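PDB 3NIQ: guanidinopropionase from Pseudomonas aeruginosa, which hydrolyses 3-guanidinopropanoate to beta-alanine and urea, using two manganese ions per subunit of a homohexamer of the arginase family. Local coordinates for residues P131-L136 against R140-V145; Y163-P168 against V282-P287; L217-T222 against Q266-G271. All coordinates share one frame; numbering follows the deposited sequence.

Interaction 1: residues P131-L136 against R140-V145; sequences PIFRAL and RPLGMV
Arg140, at the start of the second segment, meets Leu136 through water: one water molecule donates to Leu136 O (2.9 Å) and accepts from Arg140 N. This bridge spans the tight connection of a helix-to-strand unit in the alpha/beta fold of the arginase family, where helix 129-136 packs on the parallel sheet and strand 142-147 runs back beneath it, the two short axes 141° apart and 10.7 Å at closest approach. Leu142 is the first sheet residue to point its side chain at the helix. Its CD1 lies over one face of the Phe133 ring, 3.8 Å from the ring centroid and 18° off the normal, a CH-pi contact displaced toward the rim. The same methyl also reaches Leu136 CB, and CD2 of Leu142 comes to 4.0 Å from Leu136 O, so the leucine fits between two helix residues one turn apart. Met144 then faces the helix again. With CG anti to the backbone N (chi1 175°), the chain runs out extended to the sulfur and bends only at its last torsion, bringing SD to the rim of the Phe133 ring. Tyr236 of the neighbouring strand 235-240 meets Phe133 edge to face, and Phe169 of helix 168-174 touches Met144. The sulfur makes a Met-aromatic contact in which Met144 SD sits at the ring's edge, 3.7 Å from Phe133 CZ.

Interaction 2: residues Y163-P168 against V282-P287; sequences YTHGTP and VVEVSP
His165 and Glu284 carry this contact by themselves, through one hydrogen bond from His165 ND1 to Glu284 OE2 of 3.2 Å with an N-H...O angle of 147°. The donor reaches the carboxylate oxygen on its syn side but from 31° out of the carboxylate plane, and the ring and carboxylate are turned steeply against each other. Glu284 gets there because its chain folds at chi2 (-71°), which swings the carboxylate across to the imidazole. The glutamate end is the tightly packed part. It is buried beside Asp240, and its OE2 also accepts from the backbone N of His126, so two donors hold that one oxygen. Its side chain comes within about 4 Å of a bound manganese.

The histidine end is looser. His165 is partly exposed, and apart from this pair the two segments do not touch, their backbones staying well apart: the closest alpha carbons, those of His165 and Glu284, are 9.2 Å from each other. The ring's other nitrogen, NE2, is tied to Thr49 OG1, which helps fix its rotation. Behind it the loop is braced by a type I beta turn from Thr164 to Thr167, and Thr164 N donates to Thr167 OG1 at 3.0 Å. A glutamate just past the end of strand 277-283, close to the aspartates and histidines that bind two manganese ions, is typical of the binuclear metal centre of the arginase family.

Interaction 3: residues L217-T222 against Q266-G271; sequences LGVEAT and QQLVRG
Val219 holds CG1 anti to its backbone N (chi1 168°), which sends one methyl to Leu268 and the other to Gln267 on the facing helix. Across from it, chi1 of Leu268 (-68°) places CG anti to the carbonyl carbon, and the second torsion then turns the CD2 branch to the first helix, although the side chain leaves its backbone at an angle to it. Val219 CG1 and Leu268 CD2 then meet at 3.8 Å, and CD2 lies equally close to the carbonyl oxygen of Val219. Thr222, one turn further along, adds its methyl: Thr222 CG2 is 4.0 Å from the same Leu268 CD2, which is thus received by two residues on one side of the helix. On the more exposed flank, Gln267 stretches past the valine nearly at a right angle, with its CB near Val219 CG1 and its OE1 3.7 Å from Val219 CG2.

The two helices run almost parallel, with 12° between the short axes and 9.9 Å at closest approach. They are neighbours in the outer helical layer of the arginase-type alpha/beta fold; Phe147 of strand 142-147 touches Leu268, and Phe214 touches Val219, Thr222 and Leu268 from within the first helix. Val215 of a third subunit packs on Gln267, so the contact also borders a hexamer interface. Further along, Arg227 NH1 of helix 211-230 donates to Gly271 O.

The hydroxyl of Thr222 faces its own helix, donating to Gly218 O at 3.0 Å from above the carbonyl plane, while Thr222 N binds the same oxygen. With that polar group engaged locally, contact between 217-222 and 266-271 is apolar packing, which the glutamine amide joins through van der Waals contact.

Interactions 1 and 2 both reach the parallel sheet and touch where Arg134 NH2 lies 3.1 Å from Tyr163 OH, a probable, weak hydrogen bond; interaction 3 stays clear of both, with nearest atoms about 7 and 8 Å away. Interaction 1 is a buried aromatic and aliphatic layer between a helix and its following strand, whereas 217-222 against 266-271 is aliphatic packing of two helices nearer the outside, beside another subunit. Interaction 2 is the polar exception: a single hydrogen bond beside the metal centre, joining segments far apart in sequence. It encloses interaction 3 in the chain, and helix 262-270 directly precedes strand 277-283, which leads into Glu284.

Interaction 1: residues P131-L136 against R140-V145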
ATOM      1  N   PRO A 131      -3.358  33.729  -5.434  1.00 19.66           N
ATOM      2  CA  PRO A 131      -3.093  34.743  -4.404  1.00 19.90           C
ATOM      3  C   PRO A 131      -1.622  35.153  -4.304  1.00 19.97           C
ATOM      4  O   PRO A 131      -1.319  36.312  -4.041  1.00 21.34           O
ATOM      5  CB  PRO A 131      -3.601  34.083  -3.107  1.00 20.14           C
ATOM      6  CG  PRO A 131      -3.655  32.586  -3.441  1.00 20.93           C
ATOM      7  CD  PRO A 131      -4.049  32.552  -4.877  1.00 20.09           C
ATOM      8  N   ILE A 132      -0.706  34.225  -4.548  1.00 19.32           N
ATOM      9  CA  ILE A 132       0.712  34.559  -4.675  1.00 17.83           C
ATOM     10  C   ILE A 132       0.948  35.630  -5.766  1.00 19.19           C
ATOM     11  O   ILE A 132       1.612  36.654  -5.516  1.00 19.39           O
ATOM     12  CB  ILE A 132       1.550  33.266  -4.975  1.00 17.75           C
ATOM     13  CG1 ILE A 132       1.424  32.277  -3.818  1.00 17.90           C
ATOM     14  CG2 ILE A 132       3.046  33.616  -5.231  1.00 16.83           C
ATOM     15  CD1 ILE A 132       2.288  30.941  -3.969  1.00 14.08           C
ATOM     16  N   PHE A 133       0.397  35.409  -6.962  1.00 18.50           N
ATOM     17  CA  PHE A 133       0.547  36.372  -8.056  1.00 18.81           C
ATOM     18  C   PHE A 133      -0.129  37.711  -7.719  1.00 19.09           C
ATOM     19  O   PHE A 133       0.358  38.771  -8.115  1.00 19.02           O
ATOM     20  CB  PHE A 133      -0.024  35.815  -9.368  1.00 17.71           C
ATOM     21  CG  PHE A 133       0.900  34.876 -10.101  1.00 20.25           C
ATOM     22  CD1 PHE A 133       1.978  34.283  -9.463  1.00 18.62           C
ATOM     23  CD2 PHE A 133       0.679  34.581 -11.450  1.00 22.10           C
ATOM     24  CE1 PHE A 133       2.828  33.431 -10.136  1.00 23.36           C
ATOM     25  CE2 PHE A 133       1.530  33.710 -12.146  1.00 23.53           C
ATOM     26  CZ  PHE A 133       2.609  33.132 -11.485  1.00 24.85           C
ATOM     27  N   ARG A 134      -1.235  37.658  -6.986  1.00 18.90           N
ATOM     28  CA  ARG A 134      -1.890  38.878  -6.511  1.00 19.94           C
ATOM     29  C   ARG A 134      -0.950  39.724  -5.667  1.00 19.57           C
ATOM     30  O   ARG A 134      -0.962  40.955  -5.774  1.00 19.42           O
ATOM     31  CB  ARG A 134      -3.180  38.562  -5.757  1.00 19.29           C
ATOM     32  CG  ARG A 134      -4.349  38.289  -6.715  1.00 21.28           C
ATOM     33  CD  ARG A 134      -5.583  37.790  -5.979  1.00 22.20           C
ATOM     34  NE  ARG A 134      -6.692  37.544  -6.892  1.00 20.92           N
ATOM     35  CZ  ARG A 134      -7.911  37.171  -6.500  1.00 23.61           C
ATOM     36  NH1 ARG A 134      -8.169  36.954  -5.215  1.00 23.86           N
ATOM     37  NH2 ARG A 134      -8.865  36.981  -7.397  1.00 22.87           N
ATOM     38  N   ALA A 135      -0.102  39.077  -4.874  1.00 18.01           N
ATOM     39  CA  ALA A 135       0.921  39.813  -4.123  1.00 18.44           C
ATOM     40  C   ALA A 135       2.109  40.228  -4.969  1.00 19.76           C
ATOM     41  O   ALA A 135       2.528  41.394  -4.922  1.00 20.89           O
ATOM     42  CB  ALA A 135       1.412  39.009  -2.898  1.00 18.19           C
ATOM     43  N   LEU A 136       2.666  39.282  -5.727  1.00 19.93           N
ATOM     44  CA  LEU A 136       3.943  39.506  -6.421  1.00 20.87           C
ATOM     45  C   LEU A 136       3.801  40.294  -7.702  1.00 20.63           C
ATOM     46  O   LEU A 136       4.788  40.829  -8.200  1.00 20.69           O
ATOM     47  CB  LEU A 136       4.675  38.182  -6.757  1.00 19.79           C
ATOM     48  CG  LEU A 136       5.002  37.138  -5.685  1.00 23.78           C
ATOM     49  CD1 LEU A 136       6.098  36.143  -6.147  1.00 21.69           C
ATOM     50  CD2 LEU A 136       5.364  37.771  -4.371  1.00 24.10           C
ATOM     51  N   ARG A 140       3.972  45.251 -10.918  1.00 30.01           N
ATOM     52  CA  ARG A 140       4.286  44.989 -12.306  1.00 28.93           C
ATOM     53  C   ARG A 140       3.902  43.569 -12.684  1.00 28.39           C
ATOM     54  O   ARG A 140       3.985  42.713 -11.866  1.00 28.18           O
ATOM     55  CB  ARG A 140       5.769  45.229 -12.601  1.00 28.95           C
ATOM     56  CG  ARG A 140       6.740  44.400 -11.795  1.00 29.54           C
ATOM     57  CD  ARG A 140       8.204  44.586 -12.172  1.00 30.59           C
ATOM     58  NE  ARG A 140       9.049  43.720 -11.383  1.00 29.51           N
ATOM     59  CZ  ARG A 140      10.356  43.678 -11.424  1.00 30.74           C
ATOM     60  NH1 ARG A 140      11.021  44.438 -12.254  1.00 27.97           N
ATOM     61  NH2 ARG A 140      10.998  42.877 -10.639  1.00 30.41           N
ATOM     62  N   PRO A 141       3.503  43.281 -13.905  1.00 27.34           N
ATOM     63  CA  PRO A 141       3.148  41.911 -14.258  1.00 25.87           C
ATOM     64  C   PRO A 141       4.348  40.960 -14.302  1.00 24.78           C
ATOM     65  O   PRO A 141       5.496  41.385 -14.512  1.00 22.28           O
ATOM     66  CB  PRO A 141       2.513  42.052 -15.652  1.00 26.92           C
ATOM     67  CG  PRO A 141       3.038  43.393 -16.196  1.00 27.37           C
ATOM     68  CD  PRO A 141       3.120  44.249 -14.962  1.00 28.00           C
ATOM     69  N   LEU A 142       4.064  39.673 -14.108  1.00 22.94           N
ATOM     70  CA  LEU A 142       5.098  38.632 -14.090  1.00 21.62           C
ATOM     71  C   LEU A 142       5.104  37.934 -15.434  1.00 20.48           C
ATOM     72  O   LEU A 142       4.063  37.872 -16.106  1.00 22.51           O
ATOM     73  CB  LEU A 142       4.766  37.569 -13.002  1.00 21.93           C
ATOM     74  CG  LEU A 142       4.750  37.990 -11.541  1.00 22.71           C
ATOM     75  CD1 LEU A 142       4.110  36.919 -10.653  1.00 24.80           C
ATOM     76  CD2 LEU A 142       6.140  38.317 -11.041  1.00 22.98           C
ATOM     77  N   GLY A 143       6.265  37.435 -15.839  1.00 19.16           N
ATOM     78  CA  GLY A 143       6.342  36.391 -16.861  1.00 18.89           C
ATOM     79  C   GLY A 143       6.302  35.028 -16.148  1.00 19.37           C
ATOM     80  O   GLY A 143       6.439  34.961 -14.910  1.00 19.22           O
ATOM     81  N   MET A 144       6.113  33.939 -16.889  1.00 18.52           N
ATOM     82  CA  MET A 144       6.123  32.613 -16.237  1.00 18.29           C
ATOM     83  C   MET A 144       6.558  31.475 -17.153  1.00 18.64           C
ATOM     84  O   MET A 144       6.239  31.473 -18.329  1.00 19.36           O
ATOM     85  CB  MET A 144       4.750  32.316 -15.624  1.00 17.13           C
ATOM     86  CG  MET A 144       4.595  30.915 -15.010  1.00 18.09           C
ATOM     87  SD  MET A 144       2.973  30.658 -14.267  1.00 20.37           S
ATOM     88  CE  MET A 144       1.918  30.575 -15.708  1.00 18.19           C
ATOM     89  N   VAL A 145       7.336  30.545 -16.598  1.00 18.10           N
ATOM     90  CA  VAL A 145       7.546  29.228 -17.178  1.00 17.01           C
ATOM     91  C   VAL A 145       6.713  28.279 -16.314  1.00 17.59           C
ATOM     92  O   VAL A 145       6.956  28.141 -15.125  1.00 17.52           O
ATOM     93  CB  VAL A 145       9.020  28.773 -17.110  1.00 18.35           C
ATOM     94  CG1 VAL A 145       9.176  27.368 -17.761  1.00 16.54           C
ATOM     95  CG2 VAL A 145       9.965  29.781 -17.810  1.00 19.43           C
TER
HETATM   96  O   HOH W   1       4.843  43.758  -8.417  1.00 23.75           O

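Interaction 2: residues Y163-P168 against V282-P287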
ATOM      1  N   TYR A 163     -13.000  30.471  -9.434  1.00 25.01           N
ATOM      2  CA  TYR A 163     -11.782  30.101  -8.731  1.00 24.23           C
ATOM      3  C   TYR A 163     -11.691  28.605  -8.472  1.00 23.53           C
ATOM      4  O   TYR A 163     -12.354  28.088  -7.582  1.00 23.43           O
ATOM      5  CB  TYR A 163     -11.688  30.863  -7.414  1.00 24.46           C
ATOM      6  CG  TYR A 163     -11.758  32.357  -7.600  1.00 25.60           C
ATOM      7  CD1 TYR A 163     -10.817  33.013  -8.397  1.00 23.64           C
ATOM      8  CD2 TYR A 163     -12.766  33.121  -6.984  1.00 28.12           C
ATOM      9  CE1 TYR A 163     -10.860  34.372  -8.576  1.00 25.58           C
ATOM     10  CE2 TYR A 163     -12.815  34.517  -7.162  1.00 29.50           C
ATOM     11  CZ  TYR A 163     -11.851  35.122  -7.963  1.00 29.83           C
ATOM     12  OH  TYR A 163     -11.862  36.479  -8.173  1.00 32.85           O
ATOM     13  N   THR A 164     -10.886  27.915  -9.278  1.00 22.64           N
ATOM     14  CA  THR A 164     -10.578  26.502  -9.047  1.00 22.57           C
ATOM     15  C   THR A 164      -9.121  26.331  -9.428  1.00 23.03           C
ATOM     16  O   THR A 164      -8.514  27.236 -10.008  1.00 21.39           O
ATOM     17  CB  THR A 164     -11.394  25.550  -9.947  1.00 23.54           C
ATOM     18  OG1 THR A 164     -10.907  25.656 -11.286  1.00 23.56           O
ATOM     19  CG2 THR A 164     -12.904  25.878  -9.913  1.00 23.83           C
ATOM     20  N   HIS A 165      -8.561  25.170  -9.116  1.00 22.80           N
ATOM     21  CA  HIS A 165      -7.188  24.882  -9.511  1.00 23.25           C
ATOM     22  C   HIS A 165      -7.033  24.869 -11.040  1.00 23.31           C
ATOM     23  O   HIS A 165      -5.922  24.843 -11.546  1.00 22.45           O
ATOM     24  CB  HIS A 165      -6.696  23.572  -8.876  1.00 22.52           C
ATOM     25  CG  HIS A 165      -7.413  22.347  -9.355  1.00 25.11           C
ATOM     26  ND1 HIS A 165      -6.890  21.076  -9.209  1.00 26.20           N
ATOM     27  CD2 HIS A 165      -8.614  22.193  -9.966  1.00 25.80           C
ATOM     28  CE1 HIS A 165      -7.743  20.195  -9.706  1.00 26.56           C
ATOM     29  NE2 HIS A 165      -8.793  20.849 -10.178  1.00 26.03           N
ATOM     30  N   GLY A 166      -8.153  24.912 -11.759  1.00 23.85           N
ATOM     31  CA  GLY A 166      -8.126  24.951 -13.217  1.00 23.59           C
ATOM     32  C   GLY A 166      -8.326  26.339 -13.820  1.00 24.14           C
ATOM     33  O   GLY A 166      -8.316  26.477 -15.032  1.00 24.56           O
ATOM     34  N   THR A 167      -8.491  27.372 -12.987  1.00 23.95           N
ATOM     35  CA  THR A 167      -8.662  28.750 -13.507  1.00 23.83           C
ATOM     36  C   THR A 167      -7.561  29.780 -13.178  1.00 22.75           C
ATOM     37  O   THR A 167      -7.650  30.929 -13.624  1.00 23.35           O
ATOM     38  CB  THR A 167      -9.972  29.391 -13.015  1.00 23.93           C
ATOM     39  OG1 THR A 167      -9.926  29.518 -11.593  1.00 25.75           O
ATOM     40  CG2 THR A 167     -11.205  28.577 -13.457  1.00 23.73           C
ATOM     41  N   PRO A 168      -6.530  29.398 -12.408  1.00 22.02           N
ATOM     42  CA  PRO A 168      -5.758  30.500 -11.802  1.00 20.37           C
ATOM     43  C   PRO A 168      -5.056  31.425 -12.808  1.00 19.80           C
ATOM     44  O   PRO A 168      -4.944  32.630 -12.563  1.00 20.29           O
ATOM     45  CB  PRO A 168      -4.738  29.773 -10.934  1.00 19.17           C
ATOM     46  CG  PRO A 168      -4.535  28.438 -11.618  1.00 20.40           C
ATOM     47  CD  PRO A 168      -5.920  28.083 -12.125  1.00 22.10           C
ATOM     48  N   VAL A 282       5.966  24.600  -6.307  1.00 16.84           N
ATOM     49  CA  VAL A 282       5.809  23.192  -6.665  1.00 16.88           C
ATOM     50  C   VAL A 282       4.445  22.799  -6.130  1.00 16.32           C
ATOM     51  O   VAL A 282       4.240  22.760  -4.914  1.00 16.07           O
ATOM     52  CB  VAL A 282       6.891  22.307  -6.001  1.00 17.20           C
ATOM     53  CG1 VAL A 282       6.676  20.858  -6.361  1.00 17.40           C
ATOM     54  CG2 VAL A 282       8.309  22.739  -6.444  1.00 17.99           C
ATOM     55  N   VAL A 283       3.493  22.543  -7.022  1.00 15.90           N
ATOM     56  CA  VAL A 283       2.107  22.369  -6.570  1.00 15.20           C
ATOM     57  C   VAL A 283       1.561  21.008  -6.963  1.00 14.82           C
ATOM     58  O   VAL A 283       2.179  20.326  -7.753  1.00 14.77           O
ATOM     59  CB  VAL A 283       1.189  23.467  -7.144  1.00 15.34           C
ATOM     60  CG1 VAL A 283       1.633  24.820  -6.635  1.00 15.19           C
ATOM     61  CG2 VAL A 283       1.153  23.417  -8.707  1.00 13.35           C
ATOM     62  N   GLU A 284       0.429  20.646  -6.354  1.00 15.56           N
ATOM     63  CA  GLU A 284      -0.380  19.446  -6.652  1.00 15.51           C
ATOM     64  C   GLU A 284       0.220  18.131  -6.125  1.00 15.79           C
ATOM     65  O   GLU A 284      -0.235  17.049  -6.510  1.00 16.00           O
ATOM     66  CB  GLU A 284      -0.740  19.332  -8.167  1.00 14.08           C
ATOM     67  CG  GLU A 284      -1.583  20.483  -8.742  1.00 17.20           C
ATOM     68  CD  GLU A 284      -3.031  20.491  -8.240  1.00 20.42           C
ATOM     69  OE1 GLU A 284      -3.430  19.575  -7.478  1.00 22.93           O
ATOM     70  OE2 GLU A 284      -3.768  21.436  -8.576  1.00 18.21           O
ATOM     71  N   VAL A 285       1.222  18.202  -5.253  1.00 16.05           N
ATOM     72  CA  VAL A 285       1.607  16.989  -4.508  1.00 16.30           C
ATOM     73  C   VAL A 285       0.455  16.578  -3.594  1.00 16.59           C
ATOM     74  O   VAL A 285       0.034  17.350  -2.751  1.00 17.11           O
ATOM     75  CB  VAL A 285       2.889  17.171  -3.665  1.00 16.39           C
ATOM     76  CG1 VAL A 285       3.217  15.878  -2.890  1.00 15.74           C
ATOM     77  CG2 VAL A 285       4.104  17.541  -4.586  1.00 13.78           C
ATOM     78  N   SER A 286      -0.058  15.365  -3.768  1.00 17.82           N
ATOM     79  CA  SER A 286      -1.236  14.931  -3.019  1.00 17.04           C
ATOM     80  C   SER A 286      -0.949  13.615  -2.269  1.00 16.71           C
ATOM     81  O   SER A 286      -1.118  12.527  -2.813  1.00 15.64           O
ATOM     82  CB  SER A 286      -2.444  14.809  -3.953  1.00 17.77           C
ATOM     83  OG  SER A 286      -3.614  14.449  -3.235  1.00 15.93           O
ATOM     84  N   PRO A 287      -0.480  13.727  -1.015  1.00 15.87           N
ATOM     85  CA  PRO A 287      -0.038  12.558  -0.226  1.00 15.80           C
ATOM     86  C   PRO A 287      -1.023  11.374  -0.110  1.00 16.86           C
ATOM     87  O   PRO A 287      -0.570  10.225  -0.139  1.00 16.75           O
ATOM     88  CB  PRO A 287       0.294  13.158   1.146  1.00 15.65           C
ATOM     89  CG  PRO A 287       0.828  14.547   0.782  1.00 15.47           C
ATOM     90  CD  PRO A 287      -0.100  15.003  -0.376  1.00 15.09           C
TER

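Interaction 3: residues L217-T222 against Q266-G271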
ATOM      1  N   LEU A 217      10.515  18.515 -30.238  1.00 27.77           N
ATOM      2  CA  LEU A 217      11.644  19.450 -30.037  1.00 27.02           C
ATOM      3  C   LEU A 217      12.830  18.890 -29.259  1.00 27.46           C
ATOM      4  O   LEU A 217      13.993  19.245 -29.525  1.00 27.35           O
ATOM      5  CB  LEU A 217      11.162  20.739 -29.345  1.00 25.86           C
ATOM      6  CG  LEU A 217      10.234  21.650 -30.140  1.00 25.27           C
ATOM      7  CD1 LEU A 217       9.644  22.735 -29.239  1.00 24.79           C
ATOM      8  CD2 LEU A 217      10.961  22.303 -31.355  1.00 28.66           C
ATOM      9  N   GLY A 218      12.548  18.030 -28.281  1.00 27.06           N
ATOM     10  CA  GLY A 218      13.578  17.623 -27.337  1.00 25.86           C
ATOM     11  C   GLY A 218      13.832  18.741 -26.326  1.00 26.15           C
ATOM     12  O   GLY A 218      13.370  19.883 -26.494  1.00 25.07           O
ATOM     13  N   VAL A 219      14.585  18.405 -25.286  1.00 26.30           N
ATOM     14  CA  VAL A 219      14.823  19.283 -24.135  1.00 26.48           C
ATOM     15  C   VAL A 219      15.517  20.594 -24.504  1.00 26.85           C
ATOM     16  O   VAL A 219      15.046  21.674 -24.147  1.00 25.54           O
ATOM     17  CB  VAL A 219      15.650  18.532 -23.044  1.00 26.26           C
ATOM     18  CG1 VAL A 219      16.173  19.495 -21.963  1.00 26.94           C
ATOM     19  CG2 VAL A 219      14.796  17.428 -22.405  1.00 26.60           C
ATOM     20  N   GLU A 220      16.635  20.494 -25.219  1.00 26.01           N
ATOM     21  CA  GLU A 220      17.412  21.668 -25.592  1.00 27.44           C
ATOM     22  C   GLU A 220      16.611  22.735 -26.348  1.00 26.89           C
ATOM     23  O   GLU A 220      16.698  23.915 -26.032  1.00 27.53           O
ATOM     24  CB  GLU A 220      18.668  21.259 -26.384  1.00 28.46           C
ATOM     25  CG  GLU A 220      19.430  22.442 -27.004  1.00 33.96           C
ATOM     26  CD  GLU A 220      20.861  22.081 -27.425  1.00 41.36           C
ATOM     27  OE1 GLU A 220      21.466  21.170 -26.813  1.00 45.24           O
ATOM     28  OE2 GLU A 220      21.388  22.722 -28.357  1.00 44.06           O
ATOM     29  N   ALA A 221      15.851  22.324 -27.353  1.00 26.81           N
ATOM     30  CA  ALA A 221      15.093  23.267 -28.150  1.00 25.79           C
ATOM     31  C   ALA A 221      13.883  23.808 -27.379  1.00 25.37           C
ATOM     32  O   ALA A 221      13.511  24.985 -27.519  1.00 24.57           O
ATOM     33  CB  ALA A 221      14.676  22.617 -29.472  1.00 25.70           C
ATOM     34  N   THR A 222      13.297  22.991 -26.524  1.00 23.99           N
ATOM     35  CA  THR A 222      12.192  23.428 -25.697  1.00 22.97           C
ATOM     36  C   THR A 222      12.663  24.552 -24.771  1.00 24.00           C
ATOM     37  O   THR A 222      12.057  25.562 -24.637  1.00 24.14           O
ATOM     38  CB  THR A 222      11.622  22.249 -24.869  1.00 23.61           C
ATOM     39  OG1 THR A 222      10.894  21.381 -25.709  1.00 23.02           O
ATOM     40  CG2 THR A 222      10.724  22.715 -23.831  1.00 22.21           C
ATOM     41  N   GLN A 266      14.236  17.933 -14.358  1.00 17.07           N
ATOM     42  CA  GLN A 266      15.464  18.473 -13.780  1.00 18.66           C
ATOM     43  C   GLN A 266      16.273  19.199 -14.852  1.00 19.23           C
ATOM     44  O   GLN A 266      16.783  20.292 -14.618  1.00 19.57           O
ATOM     45  CB  GLN A 266      16.309  17.362 -13.148  1.00 18.16           C
ATOM     46  CG  GLN A 266      15.787  16.845 -11.799  1.00 17.70           C
ATOM     47  CD  GLN A 266      16.643  15.711 -11.261  1.00 19.24           C
ATOM     48  OE1 GLN A 266      16.825  14.699 -11.926  1.00 18.34           O
ATOM     49  NE2 GLN A 266      17.165  15.874 -10.043  1.00 18.64           N
ATOM     50  N   GLN A 267      16.392  18.593 -16.026  1.00 20.02           N
ATOM     51  CA  GLN A 267      17.154  19.218 -17.115  1.00 21.36           C
ATOM     52  C   GLN A 267      16.502  20.537 -17.541  1.00 20.79           C
ATOM     53  O   GLN A 267      17.181  21.532 -17.780  1.00 20.62           O
ATOM     54  CB  GLN A 267      17.253  18.288 -18.331  1.00 21.24           C
ATOM     55  CG  GLN A 267      18.035  16.985 -18.065  1.00 24.86           C
ATOM     56  CD  GLN A 267      17.921  15.977 -19.218  1.00 30.55           C
ATOM     57  OE1 GLN A 267      16.861  15.827 -19.845  1.00 30.70           O
ATOM     58  NE2 GLN A 267      19.004  15.265 -19.480  1.00 34.86           N
ATOM     59  N   LEU A 268      15.180  20.555 -17.634  1.00 19.77           N
ATOM     60  CA  LEU A 268      14.515  21.794 -18.063  1.00 20.62           C
ATOM     61  C   LEU A 268      14.679  22.897 -17.023  1.00 20.14           C
ATOM     62  O   LEU A 268      14.994  24.047 -17.365  1.00 20.14           O
ATOM     63  CB  LEU A 268      13.049  21.528 -18.381  1.00 20.43           C
ATOM     64  CG  LEU A 268      12.882  20.648 -19.625  1.00 21.29           C
ATOM     65  CD1 LEU A 268      11.488  20.048 -19.666  1.00 18.92           C
ATOM     66  CD2 LEU A 268      13.124  21.479 -20.889  1.00 20.22           C
ATOM     67  N   VAL A 269      14.491  22.554 -15.748  1.00 19.84           N
ATOM     68  CA  VAL A 269      14.614  23.549 -14.684  1.00 18.49           C
ATOM     69  C   VAL A 269      16.054  24.094 -14.578  1.00 19.67           C
ATOM     70  O   VAL A 269      16.268  25.306 -14.474  1.00 19.75           O
ATOM     71  CB  VAL A 269      14.075  23.004 -13.329  1.00 18.17           C
ATOM     72  CG1 VAL A 269      14.474  23.908 -12.178  1.00 18.70           C
ATOM     73  CG2 VAL A 269      12.568  22.908 -13.404  1.00 15.75           C
ATOM     74  N   ARG A 270      17.038  23.208 -14.627  1.00 19.45           N
ATOM     75  CA  ARG A 270      18.443  23.634 -14.603  1.00 20.25           C
ATOM     76  C   ARG A 270      18.784  24.646 -15.715  1.00 20.64           C
ATOM     77  O   ARG A 270      19.538  25.581 -15.494  1.00 20.74           O
ATOM     78  CB  ARG A 270      19.365  22.414 -14.696  1.00 20.51           C
ATOM     79  CG  ARG A 270      19.420  21.615 -13.380  1.00 20.72           C
ATOM     80  CD  ARG A 270      19.927  20.193 -13.611  1.00 21.25           C
ATOM     81  NE  ARG A 270      19.731  19.365 -12.427  1.00 21.13           N
ATOM     82  CZ  ARG A 270      20.124  18.104 -12.329  1.00 21.33           C
ATOM     83  NH1 ARG A 270      20.769  17.530 -13.330  1.00 17.88           N
ATOM     84  NH2 ARG A 270      19.895  17.424 -11.204  1.00 20.60           N
ATOM     85  N   GLY A 271      18.221  24.448 -16.900  1.00 21.47           N
ATOM     86  CA  GLY A 271      18.423  25.348 -18.043  1.00 22.51           C
ATOM     87  C   GLY A 271      17.771  26.719 -17.894  1.00 23.88           C
ATOM     88  O   GLY A 271      17.930  27.594 -18.764  1.00 24.64           O
TER